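Local structure of B-type flagellar hook-associated protein 2 (Pseudomonas aeruginosa, 5FHY) at residues T35-V40 with T176-K181; L43-K48 with K169-E174; A60-G65 with N86-M91; A50-A55 with L145-F150; V104-I109 with L117-T122. The protein caps the distal end of the growing flagellar filament, promoting flagellin polymerization there and preventing exported subunits from leaking out unassembled. All blocks are in the same frame, centred on the assembly; numbering follows the deposited sequence.

Contact 1 (T35-V40 with T176-K181); sequences TYQIQV and TVDGLK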
# COMPACT_ATOMS: atom_id res chain seq x y z
N THR B 35 -27.67 35.30 -22.60
CA THR B 35 -26.56 35.76 -21.77
C THR B 35 -26.86 37.14 -21.22
O THR B 35 -27.49 37.96 -21.89
CB THR B 35 -25.25 35.78 -22.58
OG1 THR B 35 -24.25 36.51 -21.85
CG2 THR B 35 -25.46 36.44 -23.93
N TYR B 36 -26.44 37.40 -19.99
CA TYR B 36 -26.80 38.65 -19.34
C TYR B 36 -25.63 39.23 -18.55
O TYR B 36 -24.94 38.51 -17.83
CB TYR B 36 -28.00 38.45 -18.40
CG TYR B 36 -29.21 37.83 -19.07
CD1 TYR B 36 -30.14 38.63 -19.72
CD2 TYR B 36 -29.42 36.46 -19.04
CE1 TYR B 36 -31.25 38.08 -20.34
CE2 TYR B 36 -30.53 35.89 -19.65
CZ TYR B 36 -31.44 36.71 -20.30
OH TYR B 36 -32.55 36.17 -20.91
N GLN B 37 -25.42 40.53 -18.70
CA GLN B 37 -24.42 41.22 -17.91
C GLN B 37 -25.08 41.83 -16.69
O GLN B 37 -26.01 42.64 -16.81
CB GLN B 37 -23.71 42.28 -18.75
CG GLN B 37 -22.91 41.71 -19.91
CD GLN B 37 -21.75 40.85 -19.45
OE1 GLN B 37 -21.84 39.62 -19.43
NE2 GLN B 37 -20.65 41.49 -19.07
N ILE B 38 -24.60 41.46 -15.52
CA ILE B 38 -25.27 41.82 -14.28
C ILE B 38 -24.36 42.58 -13.34
O ILE B 38 -23.22 42.19 -13.11
CB ILE B 38 -25.81 40.56 -13.57
CG1 ILE B 38 -26.75 39.78 -14.49
CG2 ILE B 38 -26.52 40.93 -12.27
CD1 ILE B 38 -27.58 38.74 -13.78
N GLN B 39 -24.88 43.68 -12.80
CA GLN B 39 -24.20 44.41 -11.74
C GLN B 39 -25.05 44.32 -10.49
O GLN B 39 -26.28 44.28 -10.56
CB GLN B 39 -23.98 45.87 -12.14
CG GLN B 39 -23.05 46.10 -13.33
CD GLN B 39 -22.81 47.57 -13.62
OE1 GLN B 39 -23.04 48.43 -12.77
NE2 GLN B 39 -22.35 47.87 -14.83
N VAL B 40 -24.40 44.30 -9.33
CA VAL B 40 -25.11 44.41 -8.06
C VAL B 40 -24.62 45.68 -7.37
O VAL B 40 -23.49 45.74 -6.91
CB VAL B 40 -24.88 43.19 -7.16
CG1 VAL B 40 -25.50 43.42 -5.79
CG2 VAL B 40 -25.45 41.93 -7.82
N THR B 176 -28.63 45.74 -11.91
CA THR B 176 -28.83 46.13 -13.30
C THR B 176 -28.65 44.90 -14.17
O THR B 176 -27.74 44.10 -13.95
CB THR B 176 -27.85 47.25 -13.75
OG1 THR B 176 -26.54 46.71 -13.92
CG2 THR B 176 -27.81 48.39 -12.75
N VAL B 177 -29.52 44.74 -15.15
CA VAL B 177 -29.41 43.63 -16.09
C VAL B 177 -29.31 44.20 -17.49
O VAL B 177 -30.29 44.73 -18.03
CB VAL B 177 -30.61 42.66 -16.00
CG1 VAL B 177 -30.47 41.56 -17.04
CG2 VAL B 177 -30.71 42.08 -14.59
N ASP B 178 -28.13 44.08 -18.08
CA ASP B 178 -27.84 44.65 -19.39
C ASP B 178 -28.11 46.15 -19.45
O ASP B 178 -28.50 46.68 -20.48
CB ASP B 178 -28.64 43.93 -20.47
CG ASP B 178 -28.09 42.55 -20.77
OD1 ASP B 178 -26.86 42.38 -20.65
OD2 ASP B 178 -28.87 41.65 -21.13
N GLY B 179 -27.93 46.82 -18.31
CA GLY B 179 -28.11 48.26 -18.24
C GLY B 179 -29.40 48.69 -17.56
O GLY B 179 -29.54 49.83 -17.14
N LEU B 180 -30.35 47.76 -17.46
CA LEU B 180 -31.66 48.09 -16.91
C LEU B 180 -31.69 47.88 -15.40
O LEU B 180 -31.39 46.79 -14.92
CB LEU B 180 -32.74 47.26 -17.59
CG LEU B 180 -32.74 47.34 -19.11
CD1 LEU B 180 -33.85 46.48 -19.70
CD2 LEU B 180 -32.87 48.79 -19.56
N LYS B 181 -32.08 48.92 -14.68
CA LYS B 181 -32.12 48.88 -13.22
C LYS B 181 -33.39 48.25 -12.67
O LYS B 181 -34.48 48.50 -13.15
CB LYS B 181 -31.97 50.29 -12.65
CG LYS B 181 -30.55 50.84 -12.72
CD LYS B 181 -30.47 52.26 -12.20
CE LYS B 181 -29.03 52.73 -12.10
NZ LYS B 181 -28.91 54.10 -11.53
O HOH W 1 -26.64 45.82 -16.47
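Gln37 and Asp178 clasp each other where strand 34-42 runs beside the type I' turn from Val177 to Leu180. Asp178 N donates to Gln37 O at 2.9 Å, almost straight at 177°. In return Gln37 N reaches Asp178 OD1 at 3.0 Å, meeting that oxygen from above the carboxylate plane. Two residues along, Gln39 and Thr176 form a hydrogen-bonded antiparallel pair, Gln39 N to Thr176 O and Thr176 N to Gln39 O each measuring 3.1 Å. These two pairs are closely fitted, with Thr176 OG1 only 3.2 Å from Gln39 CB. On the face shared by Ile38 and Val177, Tyr36 CD1 lies 4.0 Å from Val177 CG1.

Near Gly179, by contrast, the contact is bridged by water. One molecule, bonded to Thr176 OG1 at 2.7 Å, links the turn to the strand through Gly179 N and Gln37 O. The Gln37 chain bends at chi2 (-65°), and its OE1 bonds to Thr211 OG1 instead. Lys48 of a neighbouring subunit makes a cation-pi contact with Tyr36. Within the chain, strand 34-42 lies between strands 173-177 and 210-215 of a four-stranded antiparallel sheet, with 180-184 beyond the turn at one edge.

Contact 2 (L43-K48 with K169-E174); sequences LATSSK and KAANGE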
# COMPACT_ATOMS: atom_id res chain seq x y z
N LEU B 43 -27.60 45.83 -1.71
CA LEU B 43 -28.45 44.76 -1.20
C LEU B 43 -29.69 45.31 -0.51
O LEU B 43 -29.69 46.45 -0.02
CB LEU B 43 -27.67 43.88 -0.23
CG LEU B 43 -26.36 43.28 -0.75
CD1 LEU B 43 -25.60 42.57 0.37
CD2 LEU B 43 -26.64 42.32 -1.90
N ALA B 44 -30.76 44.51 -0.47
CA ALA B 44 -31.93 44.87 0.31
C ALA B 44 -31.60 44.67 1.79
O ALA B 44 -30.99 43.68 2.16
CB ALA B 44 -33.13 44.03 -0.09
N THR B 45 -32.00 45.63 2.62
CA THR B 45 -31.69 45.56 4.04
C THR B 45 -32.94 45.55 4.91
O THR B 45 -34.02 45.95 4.47
CB THR B 45 -30.79 46.73 4.48
OG1 THR B 45 -31.47 47.97 4.25
CG2 THR B 45 -29.48 46.73 3.71
N SER B 46 -32.78 45.07 6.14
CA SER B 46 -33.88 45.05 7.09
C SER B 46 -33.62 46.08 8.18
O SER B 46 -32.55 46.69 8.21
CB SER B 46 -34.06 43.66 7.70
OG SER B 46 -32.90 43.24 8.39
N SER B 47 -34.58 46.29 9.06
CA SER B 47 -34.44 47.32 10.08
C SER B 47 -33.81 46.76 11.35
O SER B 47 -34.08 45.63 11.75
CB SER B 47 -35.79 47.95 10.40
OG SER B 47 -35.66 48.98 11.37
N LYS B 48 -32.97 47.58 11.97
CA LYS B 48 -32.36 47.24 13.25
C LYS B 48 -32.08 48.54 14.00
O LYS B 48 -31.32 49.40 13.53
CB LYS B 48 -31.07 46.43 13.07
CG LYS B 48 -30.33 46.12 14.37
CD LYS B 48 -29.20 45.11 14.17
CE LYS B 48 -28.42 44.88 15.46
NZ LYS B 48 -27.29 43.93 15.29
N LYS B 169 -30.82 50.69 8.14
CA LYS B 169 -32.09 51.15 7.58
C LYS B 169 -32.67 50.07 6.70
O LYS B 169 -31.96 49.48 5.90
CB LYS B 169 -31.90 52.42 6.74
CG LYS B 169 -31.51 53.66 7.53
CD LYS B 169 -32.69 54.32 8.20
CE LYS B 169 -33.57 55.06 7.20
NZ LYS B 169 -34.49 56.01 7.88
N ALA B 170 -33.97 49.81 6.84
CA ALA B 170 -34.63 48.92 5.91
C ALA B 170 -34.69 49.61 4.56
O ALA B 170 -35.05 50.79 4.47
CB ALA B 170 -36.02 48.55 6.41
N ALA B 171 -34.35 48.89 3.50
CA ALA B 171 -34.26 49.50 2.18
C ALA B 171 -34.28 48.46 1.08
O ALA B 171 -33.96 47.29 1.31
CB ALA B 171 -33.01 50.36 2.08
N ASN B 172 -34.62 48.89 -0.13
CA ASN B 172 -34.54 48.01 -1.28
C ASN B 172 -33.11 47.96 -1.78
O ASN B 172 -32.34 48.90 -1.57
CB ASN B 172 -35.46 48.46 -2.41
CG ASN B 172 -36.93 48.19 -2.14
OD1 ASN B 172 -37.35 48.06 -1.00
ND2 ASN B 172 -37.71 48.11 -3.21
N GLY B 173 -32.75 46.87 -2.44
CA GLY B 173 -31.46 46.77 -3.09
C GLY B 173 -31.60 47.21 -4.53
O GLY B 173 -32.68 47.61 -4.97
N GLU B 174 -30.51 47.14 -5.29
CA GLU B 174 -30.55 47.49 -6.70
C GLU B 174 -29.61 46.62 -7.51
O GLU B 174 -28.46 46.39 -7.13
CB GLU B 174 -30.18 48.96 -6.90
CG GLU B 174 -30.46 49.47 -8.32
CD GLU B 174 -30.04 50.91 -8.53
OE1 GLU B 174 -28.91 51.27 -8.13
OE2 GLU B 174 -30.85 51.69 -9.08
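Thr45 and Ala171 form a single antiparallel beta bridge, an isolated hydrogen-bonded pair between the two chain passages that connect one sheet of the protein with the other. Segment 43-48 leads from strand 34-42 to strand 48-50, and segment 169-174 returns from strand 165-166 to strand 173-177. Thr45 N donates to Ala171 O at 2.9 Å, and Ala171 N to Thr45 O at 3.1 Å. The second donor stands well above the carbonyl plane, 49° out of it.

Each carbonyl also takes a CA-H...O contact: Ala44 CA lies 3.3 Å from Ala171 O, and Ala170 CA 3.4 Å from Thr45 O. Beyond the bridge the backbones draw closer. The CA atoms of Ala44 and Gly173 are 3.9 Å apart, against 5.1 Å for those of Thr45 and Ala171, an approach that the missing CB of glycine permits.

Further out, loop residues Asp126 and Asp129 position the return passage. Asp129 OD1 holds Ala170 N, and Asn172 OD1 accepts from Asp126 N, while Asn172 ND2 bonds to Ser183 OG of strand 180-184. On the outgoing passage Ser47 OG, anti to its own backbone N (chi1 -178°), bonds to Ile130 N of strand 130-136. At that end of the contact Ser47 CB packs on Ala170 CB at 4.0 Å.

Contact 3 (A60-G65 with N86-M91); sequences AKFNSG and NTLAGM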
# COMPACT_ATOMS: atom_id res chain seq x y z
N ALA B 60 -33.55 49.58 37.64
CA ALA B 60 -34.51 50.37 36.89
C ALA B 60 -35.80 49.60 36.63
O ALA B 60 -35.79 48.45 36.18
CB ALA B 60 -33.90 50.83 35.57
N LYS B 61 -36.92 50.25 36.91
CA LYS B 61 -38.24 49.68 36.67
C LYS B 61 -39.08 50.71 35.94
O LYS B 61 -39.11 51.88 36.32
CB LYS B 61 -38.92 49.24 37.97
CG LYS B 61 -38.07 48.34 38.85
CD LYS B 61 -38.94 47.29 39.54
CE LYS B 61 -39.60 46.38 38.51
NZ LYS B 61 -40.51 45.37 39.12
N PHE B 62 -39.77 50.28 34.89
CA PHE B 62 -40.49 51.21 34.03
C PHE B 62 -41.87 51.61 34.56
O PHE B 62 -42.55 50.82 35.22
CB PHE B 62 -40.64 50.60 32.63
CG PHE B 62 -39.35 50.48 31.88
CD1 PHE B 62 -38.67 51.61 31.46
CD2 PHE B 62 -38.81 49.24 31.58
CE1 PHE B 62 -37.48 51.52 30.76
CE2 PHE B 62 -37.62 49.14 30.88
CZ PHE B 62 -36.96 50.28 30.47
N ASN B 63 -42.25 52.85 34.28
CA ASN B 63 -43.60 53.33 34.53
C ASN B 63 -44.64 52.47 33.82
O ASN B 63 -44.32 51.75 32.87
CB ASN B 63 -43.74 54.79 34.07
CG ASN B 63 -43.00 55.75 34.96
OD1 ASN B 63 -42.62 55.42 36.08
ND2 ASN B 63 -42.77 56.96 34.46
N SER B 64 -45.89 52.57 34.26
CA SER B 64 -46.97 51.82 33.63
C SER B 64 -47.32 52.44 32.28
O SER B 64 -47.07 53.63 32.07
CB SER B 64 -48.21 51.78 34.54
OG SER B 64 -49.31 51.15 33.92
N GLY B 65 -47.86 51.65 31.37
CA GLY B 65 -48.28 52.16 30.07
C GLY B 65 -48.43 51.09 29.00
O GLY B 65 -48.70 49.93 29.32
N ASN B 86 -42.16 45.20 33.87
CA ASN B 86 -41.62 46.55 33.71
C ASN B 86 -40.12 46.65 33.99
O ASN B 86 -39.66 47.57 34.65
CB ASN B 86 -42.38 47.54 34.60
CG ASN B 86 -42.30 47.19 36.06
OD1 ASN B 86 -42.04 46.04 36.42
ND2 ASN B 86 -42.53 48.17 36.92
N THR B 87 -39.37 45.69 33.46
CA THR B 87 -37.92 45.77 33.43
C THR B 87 -37.44 45.62 31.99
O THR B 87 -38.23 45.30 31.11
CB THR B 87 -37.27 44.68 34.30
OG1 THR B 87 -37.77 43.40 33.90
CG2 THR B 87 -37.60 44.90 35.77
N LEU B 88 -36.15 45.87 31.76
CA LEU B 88 -35.57 45.75 30.43
C LEU B 88 -35.71 44.32 29.91
O LEU B 88 -36.13 44.09 28.78
CB LEU B 88 -34.10 46.17 30.42
CG LEU B 88 -33.78 47.66 30.25
CD1 LEU B 88 -34.11 48.43 31.52
CD2 LEU B 88 -32.34 47.86 29.86
N ALA B 89 -35.34 43.36 30.76
CA ALA B 89 -35.44 41.94 30.43
C ALA B 89 -36.90 41.53 30.29
O ALA B 89 -37.22 40.57 29.59
CB ALA B 89 -34.75 41.10 31.49
N GLY B 90 -37.77 42.26 30.98
CA GLY B 90 -39.20 42.02 30.93
C GLY B 90 -39.75 42.45 29.59
O GLY B 90 -40.63 41.80 29.02
N MET B 91 -39.25 43.57 29.07
CA MET B 91 -39.66 44.04 27.76
C MET B 91 -39.07 43.15 26.67
O MET B 91 -39.71 42.90 25.66
CB MET B 91 -39.24 45.50 27.54
CG MET B 91 -39.74 46.47 28.61
SD MET B 91 -41.44 46.16 29.14
CE MET B 91 -42.32 46.42 27.62
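Phe62 and Asn86 meet just ahead of helix 88-98, in a helix N-cap arrangement with Thr87 at the cap position, and a loop segment fastens onto the residue preceding the cap. Two hydrogen bonds join this pair in a reciprocal ring. Phe62 N donates to Asn86 O at 2.7 Å, and Asn86 ND2 answers to Phe62 O at 3.1 Å. The second bond is well directed: the acceptor lies close to the amide plane, and the donor lies in the plane of the Phe62 carbonyl. Asn86 CG sits between its own backbone N and carbonyl carbon (chi1 59°), which brings the amide group to Phe62 O on one side and Lys61 NZ on the other.

The amide oxygen, OD1, is used by Lys61, whose NZ makes a weak bond of 3.2 Å to it. Lys61 is exposed, and its chain, bent at chi2 and chi3, runs alongside Thr87, with CE 3.7 Å from Thr87 CG2.

The Phe62 ring carries the apolar half of the contact and slides in against the start of the helix. Its edge faces the Thr87 backbone, while CZ touches Leu88 CD1 at 3.6 Å and CE2 approaches Met91 CG at 4.1 Å. Thr143 and Leu145 pack on the same phenylalanine. The junction thus joins the 60-65 loop to the start of the helix, whose Met91 packs in turn on Ile79 and Val81 of strand 74-81. At the helix start itself, Gly90 N makes a weak capping bond to Thr87 OG1, 3.1 Å long and bent to 129°.

Contact 4 (A50-A55 with L145-F150); sequences ALQAIA and LSQLAF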
# COMPACT_ATOMS: atom_id res chain seq x y z
N ALA B 50 -31.75 50.80 17.97
CA ALA B 50 -31.34 50.75 19.37
C ALA B 50 -32.04 51.87 20.12
O ALA B 50 -31.95 53.03 19.73
CB ALA B 50 -29.83 50.87 19.49
N LEU B 51 -32.74 51.52 21.19
CA LEU B 51 -33.49 52.51 21.95
C LEU B 51 -32.57 53.22 22.94
O LEU B 51 -31.38 52.92 22.99
CB LEU B 51 -34.68 51.86 22.67
CG LEU B 51 -35.60 51.02 21.79
CD1 LEU B 51 -36.70 50.38 22.61
CD2 LEU B 51 -36.19 51.86 20.65
N GLN B 52 -33.12 54.15 23.71
CA GLN B 52 -32.32 54.90 24.67
C GLN B 52 -31.69 53.98 25.70
O GLN B 52 -32.27 52.95 26.06
CB GLN B 52 -33.18 55.95 25.40
CG GLN B 52 -33.40 57.23 24.62
CD GLN B 52 -34.16 58.28 25.42
OE1 GLN B 52 -33.87 58.52 26.59
NE2 GLN B 52 -35.15 58.91 24.78
N ALA B 53 -30.49 54.34 26.15
CA ALA B 53 -29.81 53.56 27.18
C ALA B 53 -30.40 53.92 28.53
O ALA B 53 -30.66 55.09 28.80
CB ALA B 53 -28.31 53.81 27.16
N ILE B 54 -30.61 52.92 29.37
CA ILE B 54 -31.19 53.16 30.68
C ILE B 54 -30.11 53.16 31.74
O ILE B 54 -29.41 52.16 31.93
CB ILE B 54 -32.27 52.10 31.00
CG1 ILE B 54 -33.26 51.98 29.84
CG2 ILE B 54 -32.99 52.45 32.28
CD1 ILE B 54 -33.96 53.27 29.52
N ALA B 55 -29.96 54.29 32.42
CA ALA B 55 -28.96 54.41 33.49
C ALA B 55 -29.36 53.56 34.68
O ALA B 55 -30.53 53.51 35.06
CB ALA B 55 -28.80 55.87 33.89
N LEU B 145 -41.38 55.60 30.74
CA LEU B 145 -41.64 54.61 29.71
C LEU B 145 -41.51 55.28 28.35
O LEU B 145 -41.28 54.62 27.33
CB LEU B 145 -43.02 53.98 29.88
CG LEU B 145 -43.35 52.77 29.00
CD1 LEU B 145 -42.68 51.51 29.53
CD2 LEU B 145 -44.86 52.57 28.89
N SER B 146 -41.67 56.60 28.34
CA SER B 146 -41.67 57.38 27.10
C SER B 146 -40.32 57.40 26.38
O SER B 146 -40.27 57.66 25.17
CB SER B 146 -42.12 58.81 27.39
OG SER B 146 -41.24 59.43 28.31
N GLN B 147 -39.23 57.13 27.09
CA GLN B 147 -37.91 57.20 26.48
C GLN B 147 -37.60 55.95 25.66
O GLN B 147 -36.50 55.80 25.13
CB GLN B 147 -36.82 57.43 27.53
CG GLN B 147 -36.71 56.37 28.61
CD GLN B 147 -35.58 56.66 29.59
OE1 GLN B 147 -34.67 57.42 29.30
NE2 GLN B 147 -35.65 56.04 30.77
N LEU B 148 -38.58 55.05 25.54
CA LEU B 148 -38.43 53.88 24.68
C LEU B 148 -39.08 54.12 23.33
O LEU B 148 -39.15 53.21 22.50
CB LEU B 148 -39.04 52.64 25.34
CG LEU B 148 -38.37 52.09 26.60
CD1 LEU B 148 -38.97 50.74 26.96
CD2 LEU B 148 -36.86 51.98 26.41
N ALA B 149 -39.54 55.34 23.09
CA ALA B 149 -40.19 55.67 21.83
C ALA B 149 -39.14 55.79 20.73
O ALA B 149 -38.00 56.16 20.98
CB ALA B 149 -41.00 56.96 21.96
N PHE B 150 -39.54 55.45 19.51
CA PHE B 150 -38.63 55.49 18.37
C PHE B 150 -39.41 55.82 17.11
O PHE B 150 -40.29 55.08 16.68
CB PHE B 150 -37.90 54.15 18.22
CG PHE B 150 -36.73 54.18 17.26
CD1 PHE B 150 -35.44 54.43 17.71
CD2 PHE B 150 -36.92 53.94 15.91
CE1 PHE B 150 -34.37 54.45 16.83
CE2 PHE B 150 -35.85 53.97 15.03
CZ PHE B 150 -34.57 54.22 15.49
O HOH W 2 -35.64 55.03 22.38
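Leu51 fits its forked tip against Leu148 and Phe150, where the loop after strand 48-50 passes a short 3-10 turn at residues 146 to 148. Both methyls, CD1 and CD2, straddle Leu148 O at 3.7 Å. CD1 goes on to meet Leu148 CD2 at 4.1 Å, the two leucine side chains crossing at about a right angle, and CD2 rests 3.8 Å from Phe150 CB. With CG anti to its backbone N (chi1 -168°), Phe150 sets its ring beside Leu51 CD2, which approaches ring atoms CG and CD1 obliquely.

The glutamine pair is arranged differently. Gln147 places CG between its backbone N and carbonyl carbon (chi1 59°), whereas Gln52 has CG anti to its carbonyl carbon; beyond CG both run extended. The two chains cross at about a right angle with their amide planes 85° apart. Gln52 CB lies 3.3 Å from Gln147 O, so the aliphatic root of one glutamine is laid against the backbone of the other residue. Ile54 CD1, turned away from the extended position at chi2, touches Gln147 CD at 3.8 Å.

A single water stitches the backbones together, accepting from Gln52 N at 3.0 Å and donating to Gln147 O and Ala149 O. Phe150 packs onward on Val132 of strand 130-136. The chemistry implies a mixed seam: Leu51, Leu148 and Phe150 give an apolar side, from which Leu51 reaches Leu117 and Leu119 of strand 114-121, while the crossed glutamines and the bridging water make up the other.

Contact 5 (V104-I109 with L117-T122); sequences VSATII and LVLSST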
# COMPACT_ATOMS: atom_id res chain seq x y z
N VAL B 104 -39.84 40.19 14.44
CA VAL B 104 -39.22 41.19 15.30
C VAL B 104 -38.67 40.50 16.53
O VAL B 104 -39.40 39.84 17.27
CB VAL B 104 -40.22 42.28 15.72
CG1 VAL B 104 -39.57 43.24 16.72
CG2 VAL B 104 -40.74 43.03 14.50
N SER B 105 -37.37 40.66 16.74
CA SER B 105 -36.71 40.07 17.90
C SER B 105 -36.09 41.20 18.70
O SER B 105 -36.04 42.34 18.25
CB SER B 105 -35.66 39.05 17.49
OG SER B 105 -34.54 39.67 16.88
N ALA B 106 -35.60 40.88 19.90
CA ALA B 106 -35.07 41.90 20.79
C ALA B 106 -33.98 41.35 21.70
O ALA B 106 -33.97 40.17 22.04
CB ALA B 106 -36.19 42.50 21.62
N THR B 107 -33.06 42.22 22.09
CA THR B 107 -32.02 41.86 23.03
C THR B 107 -31.61 43.08 23.83
O THR B 107 -32.16 44.17 23.64
CB THR B 107 -30.78 41.27 22.32
OG1 THR B 107 -29.90 40.68 23.28
CG2 THR B 107 -30.03 42.37 21.56
N ILE B 108 -30.66 42.91 24.74
CA ILE B 108 -30.18 43.99 25.58
C ILE B 108 -28.69 44.17 25.31
O ILE B 108 -27.95 43.19 25.19
CB ILE B 108 -30.43 43.73 27.08
CG1 ILE B 108 -31.88 43.32 27.33
CG2 ILE B 108 -30.08 44.96 27.92
CD1 ILE B 108 -32.26 43.26 28.79
N ILE B 109 -28.25 45.42 25.23
CA ILE B 109 -26.84 45.71 25.02
C ILE B 109 -26.37 46.65 26.11
O ILE B 109 -26.97 47.69 26.35
CB ILE B 109 -26.56 46.33 23.63
CG1 ILE B 109 -26.62 45.25 22.54
CG2 ILE B 109 -25.19 46.99 23.59
CD1 ILE B 109 -26.23 45.76 21.16
N LEU B 117 -32.59 48.47 24.89
CA LEU B 117 -33.24 47.45 24.08
C LEU B 117 -32.79 47.58 22.63
O LEU B 117 -32.74 48.68 22.09
CB LEU B 117 -34.77 47.57 24.18
CG LEU B 117 -35.40 47.12 25.50
CD1 LEU B 117 -36.80 47.70 25.65
CD2 LEU B 117 -35.42 45.60 25.60
N VAL B 118 -32.45 46.45 22.02
CA VAL B 118 -32.03 46.44 20.63
C VAL B 118 -32.99 45.54 19.86
O VAL B 118 -33.12 44.35 20.15
CB VAL B 118 -30.57 45.94 20.47
CG1 VAL B 118 -30.22 45.77 18.99
CG2 VAL B 118 -29.61 46.90 21.14
N LEU B 119 -33.68 46.13 18.88
CA LEU B 119 -34.74 45.41 18.17
C LEU B 119 -34.37 45.20 16.71
O LEU B 119 -33.82 46.08 16.06
CB LEU B 119 -36.06 46.17 18.30
CG LEU B 119 -36.75 46.21 19.67
CD1 LEU B 119 -36.07 47.19 20.63
CD2 LEU B 119 -38.22 46.56 19.50
N SER B 120 -34.66 44.00 16.20
CA SER B 120 -34.34 43.65 14.82
C SER B 120 -35.56 43.13 14.07
O SER B 120 -36.42 42.47 14.64
CB SER B 120 -33.23 42.60 14.77
OG SER B 120 -32.02 43.10 15.30
N SER B 121 -35.62 43.42 12.77
CA SER B 121 -36.66 42.89 11.91
C SER B 121 -36.05 42.05 10.80
O SER B 121 -34.91 42.26 10.41
CB SER B 121 -37.50 44.03 11.33
OG SER B 121 -38.34 43.55 10.29
N THR B 122 -36.81 41.09 10.28
CA THR B 122 -36.30 40.25 9.20
C THR B 122 -36.90 40.61 7.85
O THR B 122 -36.62 39.95 6.85
CB THR B 122 -36.58 38.76 9.47
OG1 THR B 122 -38.00 38.54 9.56
CG2 THR B 122 -35.92 38.32 10.76
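Ile109 lies over Val118 with its CB-CG1-CD1 branch laid along one methyl group. Its CB is 4.0 Å from Val118 CG2, and CG1 closes to 3.7 Å of the same methyl. CD1, which continues the chain away from CA in an extended form (chi2 -175°), comes to 3.6 Å of Val118 CG2. The two side chains cross obliquely, the methyl sliding along the isoleucine instead of meeting it at one point. Val118 is shared further: its CB stands 3.8 Å from Thr107 CG2, with valine and threonine side by side and pointing the same way.

Beneath these side chains runs a regular ladder. Thr107 and Val118 form a hydrogen-bonded pair, Val118 N reaching Thr107 O at 2.8 Å, and Ser105 with Ser120 forms the next, Ser105 N to Ser120 O measuring 2.9 Å. Between them Ala106 and Leu119 are a non-hydrogen-bonded pair with CA atoms 4.4 Å apart, their side chains on the face away from Ser105 and Thr107. CA-H...O contacts thicken the seam, as where Ala106 CA approaches Val118 O at 3.2 Å.

The face bearing Ala106 and Leu119 is packed by Ile95 of helix 88-98. On the other side, Ser105 touches Ala33 of a neighbouring subunit, and Ile109 touches Tyr36 of that same subunit. The strands run 152° apart in direction, and the whole is a classic antiparallel beta hairpin of strands 104-111 and 114-121, backed by a helix on one face.

In the fold
This chain is a central piece of the longer cap protein. Contacts 1 and 5 lie in two different sheets, their centres about 35 Å apart, and the rest join or flank them. Contact 2 spans the gap, sharing strand 173-177 with contact 1 and meeting contact 5 where Ser47 O lies 2.9 Å from Ser121 N. Contacts 3, 4 and 5 form a buried cluster: Leu145 packs on Phe62, and Leu117 receives Leu88, Met91 and Leu148. Contacts 1 and 2 are only partly buried and rest mainly on backbone pairing. Contact 4 depends on side-chain packing and water, contact 3 combines side-chain and backbone hydrogen bonds with aromatic packing, and contact 5 joins a full ladder to packing.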